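Local coordinates for VirX1 (Cyanophage Syn10, PDB 6QGM), which iodinates diverse substrates as a marine viral halogenase, probably flavin-dependent, of the tryptophan halogenase family, at residues B[16-21]-B[360-365]; B[221-226]-B[367-372]; B[103-108]-B[132-137]. All blocks are in the same frame, centred on the assembly; numbering follows the deposited sequence.

Interaction 1. Residues B[16-21]-B[360-365]; sequences GWMTAA and LTTHEN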
loop_
_atom_site.group_PDB
_atom_site.type_symbol
_atom_site.label_atom_id
_atom_site.label_comp_id
_atom_site.label_asym_id
_atom_site.label_seq_id
_atom_site.Cartn_x
_atom_site.Cartn_y
_atom_site.Cartn_z
ATOM N N GLY B 16 -5.810 -36.631 -1.492
ATOM C CA GLY B 16 -6.316 -37.389 -0.343
ATOM C C GLY B 16 -5.177 -37.883 0.516
ATOM O O GLY B 16 -5.187 -37.629 1.736
ATOM N N TRP B 17 -4.209 -38.563 -0.100
ATOM C CA TRP B 17 -3.103 -39.239 0.616
ATOM C C TRP B 17 -2.037 -38.230 1.041
ATOM O O TRP B 17 -1.410 -38.451 2.086
ATOM C CB TRP B 17 -2.546 -40.354 -0.256
ATOM C CG TRP B 17 -3.512 -41.486 -0.357
ATOM C CD1 TRP B 17 -4.145 -41.942 -1.469
ATOM C CD2 TRP B 17 -3.997 -42.270 0.739
ATOM N NE1 TRP B 17 -4.962 -42.987 -1.143
ATOM C CE2 TRP B 17 -4.902 -43.204 0.204
ATOM C CE3 TRP B 17 -3.743 -42.280 2.117
ATOM C CZ2 TRP B 17 -5.567 -44.127 1.004
ATOM C CZ3 TRP B 17 -4.396 -43.201 2.906
ATOM C CH2 TRP B 17 -5.297 -44.107 2.354
ATOM N N MET B 18 -1.847 -37.159 0.275
ATOM C CA MET B 18 -0.961 -36.036 0.659
ATOM C C MET B 18 -1.482 -35.436 1.968
ATOM O O MET B 18 -0.662 -35.215 2.878
ATOM C CB MET B 18 -0.879 -34.985 -0.454
ATOM C CG MET B 18 0.032 -35.396 -1.567
ATOM S SD MET B 18 0.036 -34.233 -2.954
ATOM C CE MET B 18 0.826 -32.809 -2.212
ATOM N N THR B 19 -2.797 -35.251 2.076
ATOM C CA THR B 19 -3.487 -34.716 3.283
ATOM C C THR B 19 -3.366 -35.742 4.425
ATOM O O THR B 19 -2.924 -35.357 5.529
ATOM C CB THR B 19 -4.943 -34.346 2.963
ATOM O OG1 THR B 19 -4.948 -33.484 1.827
ATOM C CG2 THR B 19 -5.640 -33.661 4.111
ATOM N N ALA B 20 -3.712 -37.003 4.171
ATOM C CA ALA B 20 -3.656 -38.088 5.181
ATOM C C ALA B 20 -2.233 -38.206 5.754
ATOM O O ALA B 20 -2.104 -38.233 6.987
ATOM C CB ALA B 20 -4.126 -39.396 4.586
ATOM N N ALA B 21 -1.211 -38.262 4.894
ATOM C CA ALA B 21 0.217 -38.422 5.269
ATOM C C ALA B 21 0.661 -37.243 6.145
ATOM O O ALA B 21 1.132 -37.490 7.271
ATOM C CB ALA B 21 1.075 -38.532 4.037
ATOM N N LEU B 360 -0.541 -26.839 -6.295
ATOM C CA LEU B 360 -0.425 -25.632 -5.419
ATOM C C LEU B 360 -1.630 -25.569 -4.475
ATOM O O LEU B 360 -1.463 -25.540 -3.253
ATOM C CB LEU B 360 -0.367 -24.362 -6.272
ATOM C CG LEU B 360 -0.257 -23.065 -5.475
ATOM C CD1 LEU B 360 1.145 -22.925 -4.884
ATOM C CD2 LEU B 360 -0.594 -21.869 -6.358
ATOM N N THR B 361 -2.809 -25.509 -5.080
ATOM C CA THR B 361 -4.135 -25.582 -4.418
ATOM C C THR B 361 -4.102 -26.658 -3.314
ATOM O O THR B 361 -4.881 -26.524 -2.351
ATOM C CB THR B 361 -5.213 -25.756 -5.500
ATOM O OG1 THR B 361 -6.483 -25.808 -4.856
ATOM C CG2 THR B 361 -5.017 -26.991 -6.360
ATOM N N THR B 362 -3.238 -27.680 -3.430
ATOM C CA THR B 362 -3.184 -28.855 -2.516
ATOM C C THR B 362 -2.200 -28.617 -1.356
ATOM O O THR B 362 -2.702 -28.555 -0.214
ATOM C CB THR B 362 -2.882 -30.154 -3.271
ATOM O OG1 THR B 362 -3.796 -30.228 -4.367
ATOM C CG2 THR B 362 -2.991 -31.393 -2.407
ATOM N N HIS B 363 -0.881 -28.522 -1.596
ATOM C CA HIS B 363 0.135 -28.522 -0.496
ATOM C C HIS B 363 0.042 -27.218 0.306
ATOM O O HIS B 363 0.302 -27.281 1.516
ATOM C CB HIS B 363 1.584 -28.829 -0.936
ATOM C CG HIS B 363 2.064 -28.109 -2.151
ATOM N ND1 HIS B 363 2.693 -28.766 -3.190
ATOM C CD2 HIS B 363 1.977 -26.815 -2.526
ATOM C CE1 HIS B 363 2.986 -27.908 -4.145
ATOM N NE2 HIS B 363 2.556 -26.704 -3.760
ATOM N N GLU B 364 -0.342 -26.098 -0.318
ATOM C CA GLU B 364 -0.564 -24.808 0.374
ATOM C C GLU B 364 -1.671 -24.992 1.412
ATOM O O GLU B 364 -1.434 -24.685 2.595
ATOM C CB GLU B 364 -0.885 -23.704 -0.638
ATOM C CG GLU B 364 -1.412 -22.417 -0.024
ATOM C CD GLU B 364 -0.401 -21.545 0.696
ATOM O OE1 GLU B 364 0.837 -21.854 0.675
ATOM O OE2 GLU B 364 -0.847 -20.547 1.272
ATOM N N ASN B 365 -2.832 -25.488 1.003
ATOM C CA ASN B 365 -3.988 -25.699 1.918
ATOM C C ASN B 365 -3.616 -26.730 2.992
ATOM O O ASN B 365 -4.040 -26.542 4.141
ATOM C CB ASN B 365 -5.267 -26.050 1.162
ATOM C CG ASN B 365 -5.897 -24.817 0.540
ATOM O OD1 ASN B 365 -5.270 -23.758 0.505
ATOM N ND2 ASN B 365 -7.124 -24.937 0.055
#
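Met18 carries the apolar part of this contact and meets Thr362 and His363. Its thioether end does the touching. CE lies 4.1 Å from CG2 of Thr362 and 4.2 Å from CB of His363. SD is also near the Thr362 methyl, so one methyl group faces both the sulfur and the end of the methionine. The two side chains cross at about a right angle. The Met18 chain leaves the helix with CG beside its own backbone N and runs on extended through chi2. It then bends at chi3 (68°), which turns CE onto the other helix. Against His363 only CB is used; the imidazole leads away toward His52, Phe53 and Phe56 of helix 52-59. Leu176 and Phe56 also touch Met18.

Helix 14-26 follows strand 6-10 through a glycine-rich turn. Gly16 fits the last glycine of a GxGxxG pattern. This is consistent with the dinucleotide-binding turn of a Rossmann-type domain, here in an apo structure. Helix 360-373 packs beside that first helix. The closest CA atoms across the contact, those of Met18 and His363, are 7.7 Å apart.

The polar part lies at the start of helix 14-26. With its CG2 anti to the backbone N, Thr362 turns the methyl to Met18 and leaves OG1 to hydrogen-bond OG of Ser15. The main-chain O of Ser15 also receives a hydrogen bond from OG1 of Thr19. No hydrogen bond joins the two segments themselves. Within helix 14-26, the backbone N of Ala20 bonds to the O of Gly16 at 2.9 Å.

Interaction 2. Residues B[221-226]-B[367-372]; sequences LYIDCT and ENLVYL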
loop_
_atom_site.group_PDB
_atom_site.type_symbol
_atom_site.label_atom_id
_atom_site.label_comp_id
_atom_site.label_asym_id
_atom_site.label_seq_id
_atom_site.Cartn_x
_atom_site.Cartn_y
_atom_site.Cartn_z
ATOM N N LEU B 221 -14.036 -32.572 11.548
ATOM C CA LEU B 221 -13.689 -31.846 10.297
ATOM C C LEU B 221 -13.704 -32.828 9.125
ATOM O O LEU B 221 -13.092 -33.902 9.237
ATOM C CB LEU B 221 -12.301 -31.217 10.425
ATOM C CG LEU B 221 -11.890 -30.365 9.226
ATOM C CD1 LEU B 221 -12.687 -29.065 9.201
ATOM C CD2 LEU B 221 -10.386 -30.106 9.229
ATOM N N TYR B 222 -14.362 -32.437 8.038
ATOM C CA TYR B 222 -14.455 -33.195 6.771
ATOM C C TYR B 222 -13.601 -32.471 5.729
ATOM O O TYR B 222 -13.730 -31.251 5.583
ATOM C CB TYR B 222 -15.921 -33.320 6.366
ATOM C CG TYR B 222 -16.746 -34.105 7.347
ATOM C CD1 TYR B 222 -17.260 -33.505 8.492
ATOM C CD2 TYR B 222 -16.996 -35.451 7.142
ATOM C CE1 TYR B 222 -18.012 -34.230 9.404
ATOM C CE2 TYR B 222 -17.751 -36.187 8.041
ATOM C CZ TYR B 222 -18.268 -35.574 9.170
ATOM O OH TYR B 222 -19.003 -36.297 10.061
ATOM N N ILE B 223 -12.721 -33.201 5.053
ATOM C CA ILE B 223 -11.799 -32.623 4.038
ATOM C C ILE B 223 -12.227 -33.151 2.676
ATOM O O ILE B 223 -12.317 -34.390 2.510
ATOM C CB ILE B 223 -10.325 -32.941 4.377
ATOM C CG1 ILE B 223 -9.975 -32.462 5.794
ATOM C CG2 ILE B 223 -9.392 -32.326 3.337
ATOM C CD1 ILE B 223 -8.549 -32.674 6.183
ATOM N N ASP B 224 -12.526 -32.241 1.758
ATOM C CA ASP B 224 -13.002 -32.591 0.401
ATOM C C ASP B 224 -11.791 -32.709 -0.527
ATOM O O ASP B 224 -11.260 -31.672 -0.943
ATOM C CB ASP B 224 -14.002 -31.559 -0.113
ATOM C CG ASP B 224 -14.614 -31.951 -1.441
ATOM O OD1 ASP B 224 -14.023 -32.823 -2.133
ATOM O OD2 ASP B 224 -15.676 -31.381 -1.773
ATOM N N CYS B 225 -11.388 -33.943 -0.836
ATOM C CA CYS B 225 -10.331 -34.265 -1.826
ATOM C C CYS B 225 -10.965 -35.022 -3.008
ATOM O O CYS B 225 -10.293 -35.905 -3.577
ATOM C CB CYS B 225 -9.218 -35.072 -1.166
ATOM S SG CYS B 225 -8.258 -34.115 0.047
ATOM N N THR B 226 -12.198 -34.665 -3.391
ATOM C CA THR B 226 -12.987 -35.365 -4.434
ATOM C C THR B 226 -12.723 -34.741 -5.817
ATOM O O THR B 226 -13.428 -35.140 -6.769
ATOM C CB THR B 226 -14.480 -35.387 -4.073
ATOM O OG1 THR B 226 -15.020 -34.067 -4.107
ATOM C CG2 THR B 226 -14.739 -35.995 -2.713
ATOM N N GLU B 367 -0.522 -27.388 4.270
ATOM C CA GLU B 367 0.449 -26.722 5.187
ATOM C C GLU B 367 -0.277 -25.689 6.056
ATOM O O GLU B 367 0.029 -25.634 7.258
ATOM C CB GLU B 367 1.666 -26.196 4.441
ATOM C CG GLU B 367 1.464 -25.041 3.502
ATOM C CD GLU B 367 2.654 -24.764 2.575
ATOM O OE1 GLU B 367 3.440 -25.720 2.283
ATOM O OE2 GLU B 367 2.789 -23.580 2.123
ATOM N N ASN B 368 -1.240 -24.961 5.493
ATOM C CA ASN B 368 -2.063 -23.948 6.221
ATOM C C ASN B 368 -3.000 -24.629 7.235
ATOM O O ASN B 368 -3.243 -24.048 8.319
ATOM C CB ASN B 368 -2.827 -23.038 5.258
ATOM C CG ASN B 368 -1.928 -22.134 4.454
ATOM O OD1 ASN B 368 -0.730 -22.059 4.712
ATOM N ND2 ASN B 368 -2.497 -21.453 3.471
ATOM N N LEU B 369 -3.497 -25.820 6.918
ATOM C CA LEU B 369 -4.357 -26.614 7.836
ATOM C C LEU B 369 -3.508 -27.157 8.991
ATOM O O LEU B 369 -3.938 -27.005 10.153
ATOM C CB LEU B 369 -5.007 -27.754 7.052
ATOM C CG LEU B 369 -6.062 -28.536 7.821
ATOM C CD1 LEU B 369 -7.166 -27.597 8.301
ATOM C CD2 LEU B 369 -6.606 -29.664 6.954
ATOM N N VAL B 370 -2.354 -27.761 8.675
ATOM C CA VAL B 370 -1.382 -28.313 9.665
ATOM C C VAL B 370 -0.972 -27.180 10.606
ATOM O O VAL B 370 -0.855 -27.438 11.831
ATOM C CB VAL B 370 -0.157 -28.959 8.987
ATOM C CG1 VAL B 370 0.971 -29.215 9.970
ATOM C CG2 VAL B 370 -0.516 -30.259 8.294
ATOM N N TYR B 371 -0.777 -25.979 10.054
ATOM C CA TYR B 371 -0.337 -24.773 10.802
ATOM C C TYR B 371 -1.379 -24.442 11.873
ATOM O O TYR B 371 -0.999 -24.278 13.041
ATOM C CB TYR B 371 -0.079 -23.610 9.840
ATOM C CG TYR B 371 0.254 -22.316 10.531
ATOM C CD1 TYR B 371 1.558 -22.017 10.879
ATOM C CD2 TYR B 371 -0.727 -21.397 10.851
ATOM C CE1 TYR B 371 1.888 -20.833 11.517
ATOM C CE2 TYR B 371 -0.427 -20.224 11.515
ATOM C CZ TYR B 371 0.887 -19.937 11.848
ATOM O OH TYR B 371 1.194 -18.775 12.496
ATOM N N LEU B 372 -2.661 -24.384 11.498
ATOM C CA LEU B 372 -3.767 -24.019 12.423
ATOM C C LEU B 372 -4.012 -25.136 13.448
ATOM O O LEU B 372 -4.278 -24.823 14.624
ATOM C CB LEU B 372 -5.026 -23.728 11.596
ATOM C CG LEU B 372 -5.009 -22.424 10.802
ATOM C CD1 LEU B 372 -6.328 -22.212 10.103
ATOM C CD2 LEU B 372 -4.707 -21.228 11.693
#
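Ile223 packs on Leu369, and OD1 of the next residue, Asp224, is gripped by two groups of Thr226. The backbone N of Thr226 donates to OD1 of Asp224 at 2.9 Å and meets it nearly along the C-O bond. The Thr226 hydroxyl donates to the same oxygen on its syn side. The backbone bond makes an Asx turn where strand 221-224 ends. The other carboxylate oxygen, OD2, accepts from the backbone N atoms of Leu232 and Leu233. Both oxygens of this buried acid are thus satisfied, which would be expected to favour the charged form.

The contact across the segments is apolar and rests on Leu369. Its two methyls go to different residues of the strand. CD2 of Leu369 reaches CD1 of Ile223 at 3.7 Å, and CD1 of Leu369 reaches CD2 of Leu221 at 4.2 Å. Both pairs meet tip to tip. Leu369 holds CG anti to its backbone N (chi1 -172°), which sends the fork out to the strand. Leu221 and Ile223 are two apart in the strand and point to the same side of it, so one leucine can touch both.

Strand 221-224 is an inner strand of the mixed sheet with Rossmann-type topology. It lies between strands 6-10 and 341-343, and its backbone bonds to Ala8 and Val10 of the former. Ile223 also packs on Thr19 and Leu23 of helix 14-26. Helix 360-373 thus sits over this sheet face beside helix 14-26, with helix 382-408 and a second subunit packing on other parts of it.

Interaction 3. Residues B[103-108]-B[132-137]; sequences SFFSQT and RFVNSN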
loop_
_atom_site.group_PDB
_atom_site.type_symbol
_atom_site.label_atom_id
_atom_site.label_comp_id
_atom_site.label_asym_id
_atom_site.label_seq_id
_atom_site.Cartn_x
_atom_site.Cartn_y
_atom_site.Cartn_z
ATOM N N SER B 103 25.791 -11.409 -10.602
ATOM C CA SER B 103 27.264 -11.473 -10.847
ATOM C C SER B 103 27.710 -10.515 -11.962
ATOM O O SER B 103 28.757 -9.862 -11.753
ATOM C CB SER B 103 27.723 -12.874 -11.145
ATOM O OG SER B 103 27.474 -13.709 -10.011
ATOM N N PHE B 104 26.975 -10.418 -13.086
ATOM C CA PHE B 104 27.394 -9.633 -14.279
ATOM C C PHE B 104 26.603 -8.327 -14.383
ATOM O O PHE B 104 26.720 -7.633 -15.414
ATOM C CB PHE B 104 27.283 -10.490 -15.537
ATOM C CG PHE B 104 28.272 -11.622 -15.581
ATOM C CD1 PHE B 104 28.015 -12.817 -14.927
ATOM C CD2 PHE B 104 29.478 -11.481 -16.265
ATOM C CE1 PHE B 104 28.947 -13.844 -14.950
ATOM C CE2 PHE B 104 30.410 -12.508 -16.288
ATOM C CZ PHE B 104 30.144 -13.687 -15.627
ATOM N N PHE B 105 25.848 -7.974 -13.344
ATOM C CA PHE B 105 25.031 -6.730 -13.306
ATOM C C PHE B 105 25.942 -5.521 -13.122
ATOM O O PHE B 105 26.766 -5.574 -12.219
ATOM C CB PHE B 105 24.037 -6.723 -12.139
ATOM C CG PHE B 105 22.854 -7.645 -12.276
ATOM C CD1 PHE B 105 22.800 -8.625 -13.256
ATOM C CD2 PHE B 105 21.798 -7.552 -11.383
ATOM C CE1 PHE B 105 21.704 -9.472 -13.346
ATOM C CE2 PHE B 105 20.697 -8.395 -11.487
ATOM C CZ PHE B 105 20.653 -9.351 -12.466
ATOM N N SER B 106 25.747 -4.472 -13.920
ATOM C CA SER B 106 26.165 -3.082 -13.612
ATOM C C SER B 106 25.728 -2.735 -12.189
ATOM O O SER B 106 24.576 -2.991 -11.846
ATOM C CB SER B 106 25.594 -2.108 -14.599
ATOM O OG SER B 106 25.706 -0.773 -14.135
ATOM N N GLN B 107 26.637 -2.189 -11.385
ATOM C CA GLN B 107 26.366 -1.650 -10.028
ATOM C C GLN B 107 25.171 -0.694 -10.109
ATOM O O GLN B 107 24.279 -0.827 -9.268
ATOM C CB GLN B 107 27.597 -0.903 -9.496
ATOM C CG GLN B 107 27.537 -0.609 -8.007
ATOM C CD GLN B 107 28.109 -1.732 -7.168
ATOM O OE1 GLN B 107 28.959 -2.531 -7.596
ATOM N NE2 GLN B 107 27.660 -1.772 -5.924
ATOM N N THR B 108 25.155 0.209 -11.102
ATOM C CA THR B 108 24.205 1.350 -11.214
ATOM C C THR B 108 22.884 0.885 -11.844
ATOM O O THR B 108 21.840 1.424 -11.437
ATOM C CB THR B 108 24.827 2.537 -11.960
ATOM O OG1 THR B 108 25.318 2.084 -13.214
ATOM C CG2 THR B 108 25.967 3.176 -11.203
ATOM N N ARG B 132 19.747 -17.093 -19.048
ATOM C CA ARG B 132 21.170 -17.488 -18.982
ATOM C C ARG B 132 21.935 -16.451 -18.177
ATOM O O ARG B 132 22.821 -16.838 -17.420
ATOM C CB ARG B 132 21.785 -17.565 -20.377
ATOM C CG ARG B 132 20.949 -18.333 -21.382
ATOM C CD ARG B 132 21.823 -19.229 -22.212
ATOM N NE ARG B 132 21.068 -19.755 -23.337
ATOM C CZ ARG B 132 21.122 -19.291 -24.574
ATOM N NH1 ARG B 132 21.926 -18.285 -24.889
ATOM N NH2 ARG B 132 20.381 -19.861 -25.506
ATOM N N PHE B 133 21.602 -15.174 -18.367
ATOM C CA PHE B 133 22.350 -14.029 -17.808
ATOM C C PHE B 133 22.015 -13.851 -16.327
ATOM O O PHE B 133 22.749 -13.125 -15.676
ATOM C CB PHE B 133 22.054 -12.755 -18.598
ATOM C CG PHE B 133 22.882 -11.555 -18.203
ATOM C CD1 PHE B 133 24.159 -11.372 -18.713
ATOM C CD2 PHE B 133 22.388 -10.611 -17.318
ATOM C CE1 PHE B 133 24.920 -10.269 -18.340
ATOM C CE2 PHE B 133 23.150 -9.508 -16.962
ATOM C CZ PHE B 133 24.414 -9.334 -17.468
ATOM N N VAL B 134 20.960 -14.464 -15.796
ATOM C CA VAL B 134 20.557 -14.218 -14.373
ATOM C C VAL B 134 20.427 -15.526 -13.594
ATOM O O VAL B 134 20.356 -15.452 -12.356
ATOM C CB VAL B 134 19.259 -13.401 -14.273
ATOM C CG1 VAL B 134 19.426 -12.051 -14.951
ATOM C CG2 VAL B 134 18.059 -14.174 -14.823
ATOM N N ASN B 135 20.430 -16.677 -14.272
ATOM C CA ASN B 135 20.181 -17.992 -13.628
ATOM C C ASN B 135 20.950 -19.060 -14.406
ATOM O O ASN B 135 20.757 -19.183 -15.623
ATOM C CB ASN B 135 18.684 -18.284 -13.509
ATOM C CG ASN B 135 18.417 -19.618 -12.867
ATOM O OD1 ASN B 135 19.087 -20.594 -13.208
ATOM N ND2 ASN B 135 17.442 -19.666 -11.953
ATOM N N SER B 136 21.808 -19.797 -13.708
ATOM C CA SER B 136 22.713 -20.820 -14.286
ATOM C C SER B 136 21.988 -22.168 -14.314
ATOM O O SER B 136 22.394 -23.045 -15.093
ATOM C CB SER B 136 24.025 -20.880 -13.518
ATOM O OG SER B 136 24.664 -19.602 -13.496
ATOM N N ASN B 137 20.938 -22.317 -13.505
ATOM C CA ASN B 137 20.035 -23.490 -13.567
ATOM C C ASN B 137 19.607 -23.636 -15.030
ATOM O O ASN B 137 19.505 -24.774 -15.495
ATOM C CB ASN B 137 18.869 -23.362 -12.581
ATOM C CG ASN B 137 18.264 -24.692 -12.189
ATOM O OD1 ASN B 137 18.731 -25.745 -12.634
ATOM N ND2 ASN B 137 17.236 -24.658 -11.354
HETATM O O HOH W 1 24.329 -11.824 -13.451
#
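Phe133 is the first residue of 132-137 to reach loop segment 103-108, and it buries more surface here than Val134. Its CG is anti to the backbone N (chi1 -174°), and the ring reaches the backbone and CB of Phe104 with CZ and the Phe105 ring with CE2. The outer end of the ring does the touching. CZ of Phe133 lies 3.6 Å from CB of Phe104 and 3.5 Å from the backbone O of Phe104. CE2 of Phe133 lies 3.8 Å from CD1 of Phe105, and the two side chains cross obliquely. The Phe104 ring leads away from Phe133 and meets the imidazole of His504. Phe133 is also packed by Trp501, whose ring is turned by about 60° to it, and by Thr113 and Leu117 of helix 113-120.

The backbone O of Phe133 takes part through a water. Water 1 donates to this O at 3.0 Å and accepts from the backbone N of Phe104 at 3.0 Å, so it joins the two main chains.

Val134 comes next. Its CG1 meets the edge of the Phe105 ring, in the ring plane, 3.8 Å from CE1 of Phe105. The backbone of Val134 is hydrogen-bonded to Asp101, two residues before Ser103 in the same loop.

At Asn135 the chain leaves the short helix 129-134. The Asn135 side chain caps a backbone N at the start of helix 137-143. Its ND2 bonds to the O of Phe96, and so does ND2 of Asn137. The segment is thereby tied to the chain just after strand 91-95.

The contact combines ring-to-ring and ring-to-methyl packing with one water bridge. Dispersion and burial of apolar surface hold the side chains, whereas the water links two backbone groups that do not bond directly.

Overall arrangement
From the N terminus, helix 14-26 opens the loop that interaction 1 closes at helix 360-373, more than 300 residues later. Interaction 3 opens and closes within it, joining the loop after strand 91-95 to the end of helix 129-134. Interaction 2 opens next, at strand 221-224, and closes further along helix 360-373. Interactions 1 and 2 therefore cross along the chain. They share that helix and touch, with centres 8 Å apart, tying it to the Rossmann-type sheet and its first helix. Interaction 3 lies across the chain's centre from both, its centre about 36 Å from that of interaction 1.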